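Long-range contacts in AxyAgu115A (PDB 6NPS), which is a GH115-family alpha-glucuronidase, a glycoside hydrolase that probably removes glucuronic acid side groups from arabinoglucuronoxylan: residues E196-V201 / N211-A216; N598-N603 / V658-K663; A880-N885 / T919-E924. The protein carries 3 engineered substitutions. One frame throughout, in Å; residues are numbered along the deposited sequence.

Going from the N terminus, three closures follow one another in series; none nests in or crosses another. Contact 1 (196-201 with 211-216) shuts a short gap of nine residues, joining a helix to the next strand of the eight-stranded barrel. Contact 2 (598-603 with 658-663) spans 54 residues and ties the joint between two long helices to the loop entering the antiparallel sheet that holds strand 666-670, at the border with the second subunit. Contact 3 (880-885 with 919-924) closes over 33 residues and joins two strand layers in the C-terminal domain. The contact centres lie about 49 to 57 Å apart, with contacts 1 and 3 on opposite sides of the chain's centre.

Contact 1: residues E196-V201 / N211-A216; sequences EMYDHV and NYLWPA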
ATOM      1  N   GLU A 196      46.386 -21.786  11.966  1.00 43.27           N
ATOM      2  CA  GLU A 196      45.863 -21.809  13.331  1.00 50.94           C
ATOM      3  C   GLU A 196      44.346 -21.900  13.317  1.00 46.12           C
ATOM      4  O   GLU A 196      43.742 -22.694  14.056  1.00 43.44           O
ATOM      5  CB  GLU A 196      46.316 -20.559  14.085  1.00 63.13           C
ATOM      6  CG  GLU A 196      47.774 -20.592  14.590  1.00 81.52           C
ATOM      7  CD  GLU A 196      48.787 -21.106  13.549  1.00 94.75           C
ATOM      8  OE1 GLU A 196      48.923 -20.494  12.463  1.00 98.38           O
ATOM      9  OE2 GLU A 196      49.444 -22.136  13.821  1.00 97.90           O
ATOM     10  N   MET A 197      43.715 -21.099  12.467  1.00 41.44           N
ATOM     11  CA  MET A 197      42.276 -21.184  12.311  1.00 41.00           C
ATOM     12  C   MET A 197      41.866 -22.518  11.686  1.00 38.89           C
ATOM     13  O   MET A 197      40.966 -23.196  12.199  1.00 36.51           O
ATOM     14  CB  MET A 197      41.796 -19.993  11.486  1.00 45.64           C
ATOM     15  CG  MET A 197      40.279 -19.904  11.363  1.00 48.74           C
ATOM     16  SD  MET A 197      39.764 -20.815   9.900  1.00 56.98           S
ATOM     17  CE  MET A 197      39.913 -19.530   8.656  1.00 57.67           C
ATOM     18  N   TYR A 198      42.563 -22.951  10.616  1.00 37.39           N
ATOM     19  CA  TYR A 198      42.100 -24.122   9.876  1.00 36.07           C
ATOM     20  C   TYR A 198      42.243 -25.402  10.675  1.00 36.67           C
ATOM     21  O   TYR A 198      41.549 -26.376  10.376  1.00 38.41           O
ATOM     22  CB  TYR A 198      42.844 -24.278   8.526  1.00 32.62           C
ATOM     23  CG  TYR A 198      42.052 -23.565   7.420  1.00 35.10           C
ATOM     24  CD1 TYR A 198      40.818 -24.064   7.002  1.00 36.27           C
ATOM     25  CD2 TYR A 198      42.523 -22.405   6.843  1.00 30.92           C
ATOM     26  CE1 TYR A 198      40.060 -23.420   6.041  1.00 35.86           C
ATOM     27  CE2 TYR A 198      41.795 -21.742   5.858  1.00 35.38           C
ATOM     28  CZ  TYR A 198      40.551 -22.257   5.467  1.00 38.75           C
ATOM     29  OH  TYR A 198      39.810 -21.632   4.501  1.00 36.13           O
ATOM     30  N   ASP A 199      43.139 -25.429  11.661  1.00 34.69           N
ATOM     31  CA  ASP A 199      43.243 -26.601  12.521  1.00 36.15           C
ATOM     32  C   ASP A 199      41.895 -26.908  13.186  1.00 30.57           C
ATOM     33  O   ASP A 199      41.484 -28.070  13.257  1.00 35.14           O
ATOM     34  CB  ASP A 199      44.358 -26.383  13.546  1.00 40.90           C
ATOM     35  CG  ASP A 199      44.708 -27.651  14.300  1.00 56.80           C
ATOM     36  OD1 ASP A 199      44.554 -27.657  15.543  1.00 61.46           O
ATOM     37  OD2 ASP A 199      45.120 -28.641  13.661  1.00 60.26           O
ATOM     38  N   HIS A 200      41.156 -25.879  13.609  1.00 30.66           N
ATOM     39  CA  HIS A 200      39.818 -26.107  14.186  1.00 37.40           C
ATOM     40  C   HIS A 200      38.799 -26.596  13.148  1.00 38.82           C
ATOM     41  O   HIS A 200      37.906 -27.410  13.458  1.00 34.34           O
ATOM     42  CB  HIS A 200      39.314 -24.822  14.828  1.00 37.01           C
ATOM     43  CG  HIS A 200      40.210 -24.303  15.911  1.00 49.59           C
ATOM     44  ND1 HIS A 200      40.119 -24.729  17.221  1.00 52.49           N
ATOM     45  CD2 HIS A 200      41.210 -23.389  15.880  1.00 50.88           C
ATOM     46  CE1 HIS A 200      41.027 -24.104  17.949  1.00 52.27           C
ATOM     47  NE2 HIS A 200      41.704 -23.287  17.158  1.00 53.04           N
ATOM     48  N   VAL A 201      38.866 -26.051  11.932  1.00 34.83           N
ATOM     49  CA  VAL A 201      38.019 -26.517  10.834  1.00 35.85           C
ATOM     50  C   VAL A 201      38.317 -27.982  10.525  1.00 34.32           C
ATOM     51  O   VAL A 201      37.403 -28.798  10.352  1.00 35.23           O
ATOM     52  CB  VAL A 201      38.240 -25.633   9.588  1.00 38.43           C
ATOM     53  CG1 VAL A 201      37.525 -26.200   8.366  1.00 34.03           C
ATOM     54  CG2 VAL A 201      37.784 -24.237   9.870  1.00 37.01           C
ATOM     55  N   ASN A 211      35.748 -36.050   5.159  1.00 28.23           N
ATOM     56  CA  ASN A 211      37.120 -36.170   4.674  1.00 28.46           C
ATOM     57  C   ASN A 211      37.460 -35.167   3.572  1.00 30.41           C
ATOM     58  O   ASN A 211      38.573 -35.229   3.042  1.00 31.22           O
ATOM     59  CB  ASN A 211      37.425 -37.624   4.165  1.00 28.99           C
ATOM     60  CG  ASN A 211      36.534 -38.049   2.973  1.00 30.04           C
ATOM     61  OD1 ASN A 211      35.759 -37.252   2.455  1.00 31.52           O
ATOM     62  ND2 ASN A 211      36.665 -39.313   2.529  1.00 27.19           N
ATOM     63  N   TYR A 212      36.581 -34.217   3.242  1.00 31.54           N
ATOM     64  CA  TYR A 212      36.750 -33.399   2.047  1.00 33.12           C
ATOM     65  C   TYR A 212      36.324 -31.969   2.362  1.00 31.88           C
ATOM     66  O   TYR A 212      35.310 -31.769   3.024  1.00 29.70           O
ATOM     67  CB  TYR A 212      35.900 -33.980   0.902  1.00 31.58           C
ATOM     68  CG  TYR A 212      35.935 -33.281  -0.470  1.00 34.69           C
ATOM     69  CD1 TYR A 212      34.760 -32.825  -1.056  1.00 34.66           C
ATOM     70  CD2 TYR A 212      37.127 -33.179  -1.210  1.00 31.51           C
ATOM     71  CE1 TYR A 212      34.749 -32.241  -2.291  1.00 32.91           C
ATOM     72  CE2 TYR A 212      37.122 -32.556  -2.471  1.00 29.66           C
ATOM     73  CZ  TYR A 212      35.934 -32.126  -3.010  1.00 33.87           C
ATOM     74  OH  TYR A 212      35.900 -31.525  -4.246  1.00 36.41           O
ATOM     75  N   LEU A 213      37.085 -30.981   1.886  1.00 29.40           N
ATOM     76  CA  LEU A 213      36.820 -29.579   2.222  1.00 30.32           C
ATOM     77  C   LEU A 213      37.024 -28.678   1.003  1.00 32.43           C
ATOM     78  O   LEU A 213      38.018 -28.841   0.282  1.00 31.43           O
ATOM     79  CB  LEU A 213      37.771 -29.138   3.357  1.00 29.18           C
ATOM     80  CG  LEU A 213      37.725 -27.674   3.801  1.00 35.55           C
ATOM     81  CD1 LEU A 213      36.437 -27.387   4.566  1.00 34.57           C
ATOM     82  CD2 LEU A 213      38.938 -27.376   4.673  1.00 37.48           C
ATOM     83  N   TRP A 214      36.088 -27.741   0.773  1.00 33.85           N
ATOM     84  CA  TRP A 214      36.363 -26.554  -0.019  1.00 31.61           C
ATOM     85  C   TRP A 214      36.610 -25.399   0.943  1.00 33.65           C
ATOM     86  O   TRP A 214      35.716 -25.053   1.745  1.00 30.85           O
ATOM     87  CB  TRP A 214      35.211 -26.192  -0.959  1.00 31.76           C
ATOM     88  CG  TRP A 214      34.876 -27.153  -2.082  1.00 32.51           C
ATOM     89  CD1 TRP A 214      35.522 -28.329  -2.413  1.00 30.29           C
ATOM     90  CD2 TRP A 214      33.788 -27.015  -3.001  1.00 31.97           C
ATOM     91  NE1 TRP A 214      34.869 -28.927  -3.474  1.00 30.38           N
ATOM     92  CE2 TRP A 214      33.811 -28.144  -3.851  1.00 33.23           C
ATOM     93  CE3 TRP A 214      32.765 -26.050  -3.168  1.00 31.04           C
ATOM     94  CZ2 TRP A 214      32.854 -28.345  -4.856  1.00 38.18           C
ATOM     95  CZ3 TRP A 214      31.812 -26.254  -4.150  1.00 33.94           C
ATOM     96  CH2 TRP A 214      31.858 -27.401  -4.982  1.00 38.31           C
ATOM     97  N   PRO A 215      37.772 -24.776   0.900  1.00 31.07           N
ATOM     98  CA  PRO A 215      38.093 -23.719   1.863  1.00 35.54           C
ATOM     99  C   PRO A 215      37.506 -22.383   1.454  1.00 32.49           C
ATOM    100  O   PRO A 215      36.931 -22.209   0.372  1.00 32.43           O
ATOM    101  CB  PRO A 215      39.615 -23.664   1.817  1.00 33.72           C
ATOM    102  CG  PRO A 215      39.923 -23.998   0.378  1.00 32.78           C
ATOM    103  CD  PRO A 215      38.879 -25.018  -0.050  1.00 29.04           C
ATOM    104  N   ALA A 216      37.631 -21.429   2.372  1.00 31.54           N
ATOM    105  CA  ALA A 216      37.214 -20.068   2.065  1.00 35.91           C
ATOM    106  C   ALA A 216      38.047 -19.518   0.911  1.00 38.35           C
ATOM    107  O   ALA A 216      39.247 -19.814   0.785  1.00 35.26           O
ATOM    108  CB  ALA A 216      37.358 -19.181   3.302  1.00 37.31           C
TER
HETATM  109  O   HOH W   1      41.036 -20.145   2.816  1.00 36.17           O
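Leu213 is the apolar centre here: both its methyls, CD1 and CD2, lie 4.1 Å from CG1 of Val201, the two side chains crossing at about a right angle. This is the helix-to-strand packing of a TIM barrel. Helix 195-207 is the second of two helices in the connection from strand 170-174 to the neighbouring parallel strand 212-214, a beta-alpha-beta crossover, and lies against the outer side of the strand it leads into. Each residue sends a branch across with its carbon anti to the backbone N, CG1 of Val201 (chi1 172°) and CG of Leu213 (chi1 176°). One turn back along the helix, the Tyr198 ring continues the apolar surface, with CE1 4.3 Å from CD2 of Leu213. CE of Met197 sits over one face of that ring, displaced toward the rim, and Phe222 meets the ring edge-to-face. On the other side of the strand, Tyr212 and Trp214 contact strand 446-450, and NE1 of Trp214 donates to OH of Tyr212.

Moving out to the polar edge, the ring of Tyr198 carries its hydroxyl past the proline, leaving OH 3.4 Å from CB of Pro215. The chain has left the strand by this point, and the amide of Ala216 turns to the phenol: N of Ala216 donates to OH of Tyr198 over 3.1 Å, bent to 145°, from the ring edge and near its plane. A water completes the buried polar end, 2.6 Å from OH of Tyr198 and donating to O of Ala216 at 2.7 Å.

Contact 2: residues N598-N603 / V658-K663; sequences NLIEAN and VLPVNK
The CA atoms of Asn598 and Val658 come to 5.6 Å from each other where the turn between two helices meets a loop without regular structure. Val658 is gripped at both backbone polar atoms by one side-chain amide. Its N donates to OD1 of Asn603 at 2.7 Å, and its O accepts from ND2 of Asn603 at 3.2 Å in a nearly straight bond (170°). Each bond meets a carbonyl lone pair, and the second lies in the Asn603 amide plane too, so the amide group is fixed in rotation.

Val658 points its side chain at the 598-602 backbone, and its methyls part: CG1 lies 3.4 Å from ND2 of Asn598, while CG2 settles 3.6 Å from O of Leu599 and also touches CB of Ala602. The contact thus joins the turn between helices 564-596 and 601-629 to the loop leading from strand 655-657 into strand 666-670 of an antiparallel sheet. Helix 564-596 ends there in a Schellman motif, with Asn598 (phi 59°) as its C-prime residue. Farther along the loop, CD1 of Ile600 meets CB of Pro660 at 3.8 Å, the side chains crossing at about a right angle.

Asn598 reaches across with its amide and donates from ND2 to O of Leu659 at 2.9 Å. The donor stands 43° above that carbonyl's plane, not on a lone pair. The same carbonyl accepts a bond from Asn652 ND2 of the second subunit, whose backbone N also bonds OD1 of Asn598. A water next to OD1 of Asn598 accepts from N of Leu659 at 2.9 Å.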
ATOM      1  N   ASN A 598      -8.193   2.188  11.362  1.00 27.40           N
ATOM      2  CA  ASN A 598      -8.147   3.235  12.395  1.00 30.80           C
ATOM      3  C   ASN A 598      -8.391   2.631  13.783  1.00 29.48           C
ATOM      4  O   ASN A 598      -9.059   3.249  14.634  1.00 28.25           O
ATOM      5  CB  ASN A 598      -9.173   4.342  12.142  1.00 28.38           C
ATOM      6  CG  ASN A 598      -8.719   5.762  12.622  1.00 32.65           C
ATOM      7  OD1 ASN A 598      -8.248   6.516  11.788  1.00 38.57           O
ATOM      8  ND2 ASN A 598      -8.842   6.104  13.906  1.00 34.70           N
ATOM      9  N   LEU A 599      -7.951   1.401  14.001  1.00 26.18           N
ATOM     10  CA  LEU A 599      -8.140   0.752  15.306  1.00 26.77           C
ATOM     11  C   LEU A 599      -7.047   1.197  16.273  1.00 31.45           C
ATOM     12  O   LEU A 599      -5.862   1.102  15.961  1.00 29.07           O
ATOM     13  CB  LEU A 599      -8.077  -0.776  15.162  1.00 30.05           C
ATOM     14  CG  LEU A 599      -9.185  -1.416  14.333  1.00 27.55           C
ATOM     15  CD1 LEU A 599      -9.068  -2.899  14.491  1.00 32.06           C
ATOM     16  CD2 LEU A 599     -10.577  -0.926  14.753  1.00 31.16           C
ATOM     17  N   ILE A 600      -7.436   1.657  17.453  1.00 29.67           N
ATOM     18  CA  ILE A 600      -6.461   2.150  18.431  1.00 33.16           C
ATOM     19  C   ILE A 600      -5.452   1.074  18.804  1.00 34.47           C
ATOM     20  O   ILE A 600      -4.282   1.378  19.073  1.00 35.66           O
ATOM     21  CB  ILE A 600      -7.159   2.669  19.706  1.00 37.74           C
ATOM     22  CG1 ILE A 600      -8.357   3.577  19.369  1.00 41.59           C
ATOM     23  CG2 ILE A 600      -6.176   3.387  20.609  1.00 32.20           C
ATOM     24  CD1 ILE A 600      -7.947   4.870  18.715  1.00 41.56           C
ATOM     25  N   GLU A 601      -5.859  -0.192  18.781  1.00 31.13           N
ATOM     26  CA  GLU A 601      -4.962  -1.293  19.134  1.00 32.69           C
ATOM     27  C   GLU A 601      -3.767  -1.405  18.200  1.00 35.49           C
ATOM     28  O   GLU A 601      -2.775  -2.053  18.563  1.00 29.98           O
ATOM     29  CB  GLU A 601      -5.728  -2.612  19.139  1.00 38.30           C
ATOM     30  CG  GLU A 601      -6.047  -3.154  17.757  1.00 53.24           C
ATOM     31  CD  GLU A 601      -6.960  -4.388  17.793  1.00 74.79           C
ATOM     32  OE1 GLU A 601      -8.129  -4.263  18.247  1.00 79.59           O
ATOM     33  OE2 GLU A 601      -6.502  -5.479  17.363  1.00 83.00           O
ATOM     34  N   ALA A 602      -3.807  -0.771  17.023  1.00 34.10           N
ATOM     35  CA  ALA A 602      -2.599  -0.692  16.197  1.00 29.25           C
ATOM     36  C   ALA A 602      -1.407  -0.131  16.961  1.00 31.28           C
ATOM     37  O   ALA A 602      -0.266  -0.555  16.750  1.00 32.64           O
ATOM     38  CB  ALA A 602      -2.865   0.186  14.974  1.00 27.67           C
ATOM     39  N   ASN A 603      -1.634   0.843  17.826  1.00 28.81           N
ATOM     40  CA  ASN A 603      -0.513   1.573  18.403  1.00 30.03           C
ATOM     41  C   ASN A 603       0.304   0.682  19.336  1.00 34.13           C
ATOM     42  O   ASN A 603       1.548   0.704  19.316  1.00 33.89           O
ATOM     43  CB  ASN A 603      -1.042   2.839  19.084  1.00 32.90           C
ATOM     44  CG  ASN A 603      -1.605   3.837  18.065  1.00 36.78           C
ATOM     45  OD1 ASN A 603      -1.420   3.668  16.858  1.00 29.92           O
ATOM     46  ND2 ASN A 603      -2.317   4.845  18.538  1.00 36.51           N
ATOM     47  N   VAL A 658      -2.161   5.153  14.700  1.00 26.96           N
ATOM     48  CA  VAL A 658      -3.522   5.609  14.408  1.00 28.61           C
ATOM     49  C   VAL A 658      -3.805   6.850  15.231  1.00 31.50           C
ATOM     50  O   VAL A 658      -3.308   6.978  16.356  1.00 32.42           O
ATOM     51  CB  VAL A 658      -4.483   4.444  14.725  1.00 34.00           C
ATOM     52  CG1 VAL A 658      -5.872   4.887  14.956  1.00 35.10           C
ATOM     53  CG2 VAL A 658      -4.386   3.393  13.582  1.00 32.65           C
ATOM     54  N   LEU A 659      -4.585   7.772  14.666  1.00 30.21           N
ATOM     55  CA  LEU A 659      -5.088   8.925  15.386  1.00 31.41           C
ATOM     56  C   LEU A 659      -6.584   8.691  15.619  1.00 38.67           C
ATOM     57  O   LEU A 659      -7.328   8.462  14.645  1.00 34.74           O
ATOM     58  CB  LEU A 659      -4.853  10.224  14.596  1.00 34.13           C
ATOM     59  CG  LEU A 659      -3.352  10.497  14.288  1.00 36.48           C
ATOM     60  CD1 LEU A 659      -3.125  11.625  13.256  1.00 39.06           C
ATOM     61  CD2 LEU A 659      -2.636  10.824  15.582  1.00 38.98           C
ATOM     62  N   PRO A 660      -7.068   8.729  16.867  1.00 41.71           N
ATOM     63  CA  PRO A 660      -8.489   8.391  17.133  1.00 40.66           C
ATOM     64  C   PRO A 660      -9.454   9.270  16.363  1.00 32.84           C
ATOM     65  O   PRO A 660      -9.243  10.458  16.215  1.00 34.89           O
ATOM     66  CB  PRO A 660      -8.646   8.631  18.640  1.00 44.69           C
ATOM     67  CG  PRO A 660      -7.278   8.949  19.164  1.00 52.46           C
ATOM     68  CD  PRO A 660      -6.369   9.299  18.031  1.00 44.57           C
ATOM     69  N   VAL A 661     -10.580   8.693  15.945  1.00 32.60           N
ATOM     70  CA  VAL A 661     -11.613   9.524  15.338  1.00 33.61           C
ATOM     71  C   VAL A 661     -12.481  10.149  16.433  1.00 40.64           C
ATOM     72  O   VAL A 661     -12.388   9.779  17.606  1.00 40.52           O
ATOM     73  CB  VAL A 661     -12.481   8.712  14.360  1.00 35.03           C
ATOM     74  CG1 VAL A 661     -11.597   8.161  13.209  1.00 40.16           C
ATOM     75  CG2 VAL A 661     -13.198   7.577  15.114  1.00 35.24           C
ATOM     76  N   ASN A 662     -13.358  11.055  16.040  1.00 39.48           N
ATOM     77  CA  ASN A 662     -14.166  11.839  16.988  1.00 42.86           C
ATOM     78  C   ASN A 662     -15.361  11.072  17.557  1.00 49.40           C
ATOM     79  O   ASN A 662     -15.657  11.193  18.751  1.00 54.11           O
ATOM     80  CB  ASN A 662     -14.668  13.106  16.318  1.00 46.40           C
ATOM     81  CG  ASN A 662     -13.522  14.059  15.913  1.00 55.37           C
ATOM     82  OD1 ASN A 662     -12.497  14.134  16.581  1.00 63.55           O
ATOM     83  ND2 ASN A 662     -13.727  14.809  14.822  1.00 56.59           N
ATOM     84  N   LYS A 663     -16.116  10.276  16.700  1.00 46.66           N
ATOM     85  CA  LYS A 663     -17.346   9.689  17.249  1.00 41.55           C
ATOM     86  C   LYS A 663     -17.056   8.359  17.933  1.00 38.62           C
ATOM     87  O   LYS A 663     -16.109   7.662  17.563  1.00 39.35           O
ATOM     88  CB  LYS A 663     -18.370   9.467  16.146  1.00 41.97           C
ATOM     89  CG  LYS A 663     -19.105  10.726  15.718  1.00 48.29           C
ATOM     90  CD  LYS A 663     -20.138  10.425  14.647  1.00 54.50           C
ATOM     91  CE  LYS A 663     -20.660  11.719  13.995  1.00 62.13           C
ATOM     92  NZ  LYS A 663     -19.808  12.925  14.299  1.00 68.58           N
TER
HETATM   93  O   HOH W   2      -5.461   7.173  11.940  1.00 36.45           O

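Contact 3: residues A880-N885 / T919-E924; sequences AGIQVN and TKITCE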
ATOM      1  N   ALA A 880       1.773 -36.410 -12.742  1.00 39.04           N
ATOM      2  CA  ALA A 880       1.044 -37.215 -11.772  1.00 40.36           C
ATOM      3  C   ALA A 880      -0.240 -37.691 -12.440  1.00 42.32           C
ATOM      4  O   ALA A 880      -0.677 -37.128 -13.449  1.00 43.49           O
ATOM      5  CB  ALA A 880       0.769 -36.419 -10.489  1.00 39.30           C
ATOM      6  N   GLY A 881      -0.844 -38.743 -11.896  1.00 38.82           N
ATOM      7  CA  GLY A 881      -2.085 -39.275 -12.418  1.00 38.40           C
ATOM      8  C   GLY A 881      -3.225 -38.875 -11.495  1.00 42.72           C
ATOM      9  O   GLY A 881      -3.097 -38.961 -10.267  1.00 41.10           O
ATOM     10  N   ILE A 882      -4.332 -38.430 -12.091  1.00 43.93           N
ATOM     11  CA  ILE A 882      -5.550 -38.196 -11.315  1.00 47.84           C
ATOM     12  C   ILE A 882      -6.705 -38.955 -11.943  1.00 47.92           C
ATOM     13  O   ILE A 882      -6.851 -38.998 -13.170  1.00 52.07           O
ATOM     14  CB  ILE A 882      -5.918 -36.705 -11.160  1.00 51.15           C
ATOM     15  CG1 ILE A 882      -6.403 -36.117 -12.476  1.00 62.11           C
ATOM     16  CG2 ILE A 882      -4.748 -35.892 -10.591  1.00 50.30           C
ATOM     17  CD1 ILE A 882      -7.306 -34.908 -12.307  1.00 67.34           C
ATOM     18  N   GLN A 883      -7.532 -39.556 -11.093  1.00 45.37           N
ATOM     19  CA  GLN A 883      -8.741 -40.208 -11.550  1.00 45.79           C
ATOM     20  C   GLN A 883      -9.883 -39.847 -10.621  1.00 47.46           C
ATOM     21  O   GLN A 883      -9.773 -40.012  -9.400  1.00 46.97           O
ATOM     22  CB  GLN A 883      -8.570 -41.712 -11.601  1.00 42.93           C
ATOM     23  CG  GLN A 883      -9.807 -42.413 -12.063  1.00 47.63           C
ATOM     24  CD  GLN A 883      -9.607 -43.894 -12.094  1.00 54.75           C
ATOM     25  OE1 GLN A 883      -8.664 -44.409 -11.497  1.00 56.18           O
ATOM     26  NE2 GLN A 883     -10.484 -44.596 -12.793  1.00 56.73           N
ATOM     27  N   VAL A 884     -10.967 -39.354 -11.204  1.00 48.75           N
ATOM     28  CA  VAL A 884     -12.162 -38.953 -10.469  1.00 48.79           C
ATOM     29  C   VAL A 884     -13.236 -39.985 -10.747  1.00 50.76           C
ATOM     30  O   VAL A 884     -13.623 -40.190 -11.903  1.00 51.39           O
ATOM     31  CB  VAL A 884     -12.620 -37.545 -10.868  1.00 50.07           C
ATOM     32  CG1 VAL A 884     -13.969 -37.193 -10.219  1.00 51.38           C
ATOM     33  CG2 VAL A 884     -11.552 -36.550 -10.490  1.00 51.96           C
ATOM     34  N   ASN A 885     -13.706 -40.644  -9.691  1.00 52.47           N
ATOM     35  CA  ASN A 885     -14.768 -41.658  -9.781  1.00 58.91           C
ATOM     36  C   ASN A 885     -14.316 -42.719 -10.787  1.00 61.74           C
ATOM     37  O   ASN A 885     -13.207 -43.265 -10.642  1.00 61.36           O
ATOM     38  CB  ASN A 885     -16.092 -40.964 -10.099  1.00 59.14           C
ATOM     39  CG  ASN A 885     -16.521 -39.978  -9.011  1.00 54.96           C
ATOM     40  OD1 ASN A 885     -16.415 -40.262  -7.813  1.00 51.54           O
ATOM     41  ND2 ASN A 885     -17.019 -38.817  -9.432  1.00 50.36           N
ATOM     42  N   THR A 919      -6.133 -27.957 -11.803  1.00 45.37           N
ATOM     43  CA  THR A 919      -6.738 -28.690 -12.903  1.00 50.28           C
ATOM     44  C   THR A 919      -8.246 -28.718 -12.664  1.00 46.04           C
ATOM     45  O   THR A 919      -8.695 -28.676 -11.523  1.00 46.29           O
ATOM     46  CB  THR A 919      -6.141 -30.119 -13.004  1.00 59.18           C
ATOM     47  OG1 THR A 919      -6.636 -30.780 -14.168  1.00 66.39           O
ATOM     48  CG2 THR A 919      -6.501 -30.942 -11.788  1.00 63.10           C
ATOM     49  N   LYS A 920      -9.029 -28.750 -13.736  1.00 43.61           N
ATOM     50  CA  LYS A 920     -10.476 -28.843 -13.590  1.00 50.17           C
ATOM     51  C   LYS A 920     -10.920 -30.304 -13.632  1.00 47.22           C
ATOM     52  O   LYS A 920     -10.388 -31.105 -14.402  1.00 48.88           O
ATOM     53  CB  LYS A 920     -11.193 -28.035 -14.678  1.00 53.79           C
ATOM     54  CG  LYS A 920     -10.981 -26.526 -14.578  1.00 54.84           C
ATOM     55  CD  LYS A 920     -11.931 -25.786 -15.521  1.00 62.32           C
ATOM     56  CE  LYS A 920     -11.327 -24.485 -16.061  1.00 65.91           C
ATOM     57  NZ  LYS A 920     -11.072 -23.471 -14.993  1.00 65.53           N
ATOM     58  N   ILE A 921     -11.892 -30.653 -12.784  1.00 45.73           N
ATOM     59  CA  ILE A 921     -12.451 -32.002 -12.742  1.00 45.88           C
ATOM     60  C   ILE A 921     -13.970 -31.880 -12.708  1.00 46.46           C
ATOM     61  O   ILE A 921     -14.525 -30.848 -12.335  1.00 50.11           O
ATOM     62  CB  ILE A 921     -11.932 -32.808 -11.522  1.00 52.10           C
ATOM     63  CG1 ILE A 921     -12.341 -32.116 -10.207  1.00 51.04           C
ATOM     64  CG2 ILE A 921     -10.376 -32.975 -11.592  1.00 52.34           C
ATOM     65  CD1 ILE A 921     -12.132 -32.942  -8.913  1.00 48.32           C
ATOM     66  N   THR A 922     -14.656 -32.932 -13.134  1.00 49.57           N
ATOM     67  CA  THR A 922     -16.110 -32.965 -13.030  1.00 53.49           C
ATOM     68  C   THR A 922     -16.494 -33.919 -11.912  1.00 56.18           C
ATOM     69  O   THR A 922     -16.038 -35.064 -11.885  1.00 59.27           O
ATOM     70  CB  THR A 922     -16.757 -33.364 -14.360  1.00 57.53           C
ATOM     71  OG1 THR A 922     -16.174 -32.590 -15.425  1.00 59.35           O
ATOM     72  CG2 THR A 922     -18.297 -33.134 -14.330  1.00 54.50           C
ATOM     73  N   CYS A 923     -17.290 -33.434 -10.967  1.00 56.93           N
ATOM     74  CA  CYS A 923     -17.758 -34.260  -9.866  1.00 55.90           C
ATOM     75  C   CYS A 923     -19.254 -34.494  -9.964  1.00 58.73           C
ATOM     76  O   CYS A 923     -20.003 -33.664 -10.499  1.00 59.40           O
ATOM     77  CB  CYS A 923     -17.443 -33.639  -8.498  1.00 56.40           C
ATOM     78  SG  CYS A 923     -15.758 -33.085  -8.285  1.00 57.16           S
ATOM     79  N   GLU A 924     -19.668 -35.624  -9.402  1.00 57.72           N
ATOM     80  CA  GLU A 924     -21.062 -35.950  -9.167  1.00 58.82           C
ATOM     81  C   GLU A 924     -21.583 -35.191  -7.948  1.00 59.49           C
ATOM     82  O   GLU A 924     -20.822 -34.650  -7.142  1.00 51.40           O
ATOM     83  CB  GLU A 924     -21.216 -37.450  -8.952  1.00 67.48           C
ATOM     84  CG  GLU A 924     -21.417 -38.226 -10.234  1.00 84.81           C
ATOM     85  CD  GLU A 924     -20.801 -39.617 -10.189  1.00 98.87           C
ATOM     86  OE1 GLU A 924     -21.210 -40.423  -9.318  1.00104.80           O
ATOM     87  OE2 GLU A 924     -19.919 -39.908 -11.031  1.00100.52           O
TER
HETATM   88  O   HOH W   3     -17.388 -37.623 -12.016  1.00 65.98           O
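CD1 of Ile882 presses against CG2 of Ile921 at 3.7 Å and meets CG2 of Thr919 tip to tip at 4.1 Å. Two residues on, Val884 places its CG2 3.9 Å from CB of Ile921, the two side chains crossing at about a right angle, while its CG1 comes within 3.4 Å of O of Thr922. Both isoleucines hold CG1 in the crowded position between backbone N and carbonyl carbon. At Ile882 (chi1 71°) this branch carries the CD1 that reaches across; at Ile921 (chi1 61°) it leaves CG2 anti to the carbonyl carbon, where it meets Ile882.

The polar end lies past Val884. ND2 of Asn885 donates at 2.9 Å to a water, which in turn donates to O of Thr922, so one water bridges the two segments. OE2 of Glu924 is 3.5 Å from ND2 of Asn885, at an angle too poor for a hydrogen bond. What positions Asn885 lies in strand 926-934: OD1 accepts from the Lys929 N, and ND2 also bonds Asn928 OD1, which receives the Glu924 N as well.

Strand 880-884 pairs with 926-934 and strand 919-923 with 858-866, and no hydrogen bond links the two segments. Their axes pass at 8.3 Å with directions 24° apart, so they face each other across layers. Such side-chain packing between layers is that of a beta-sandwich, consistent with the galactose-binding-like clan of the GH115 C-terminal domain.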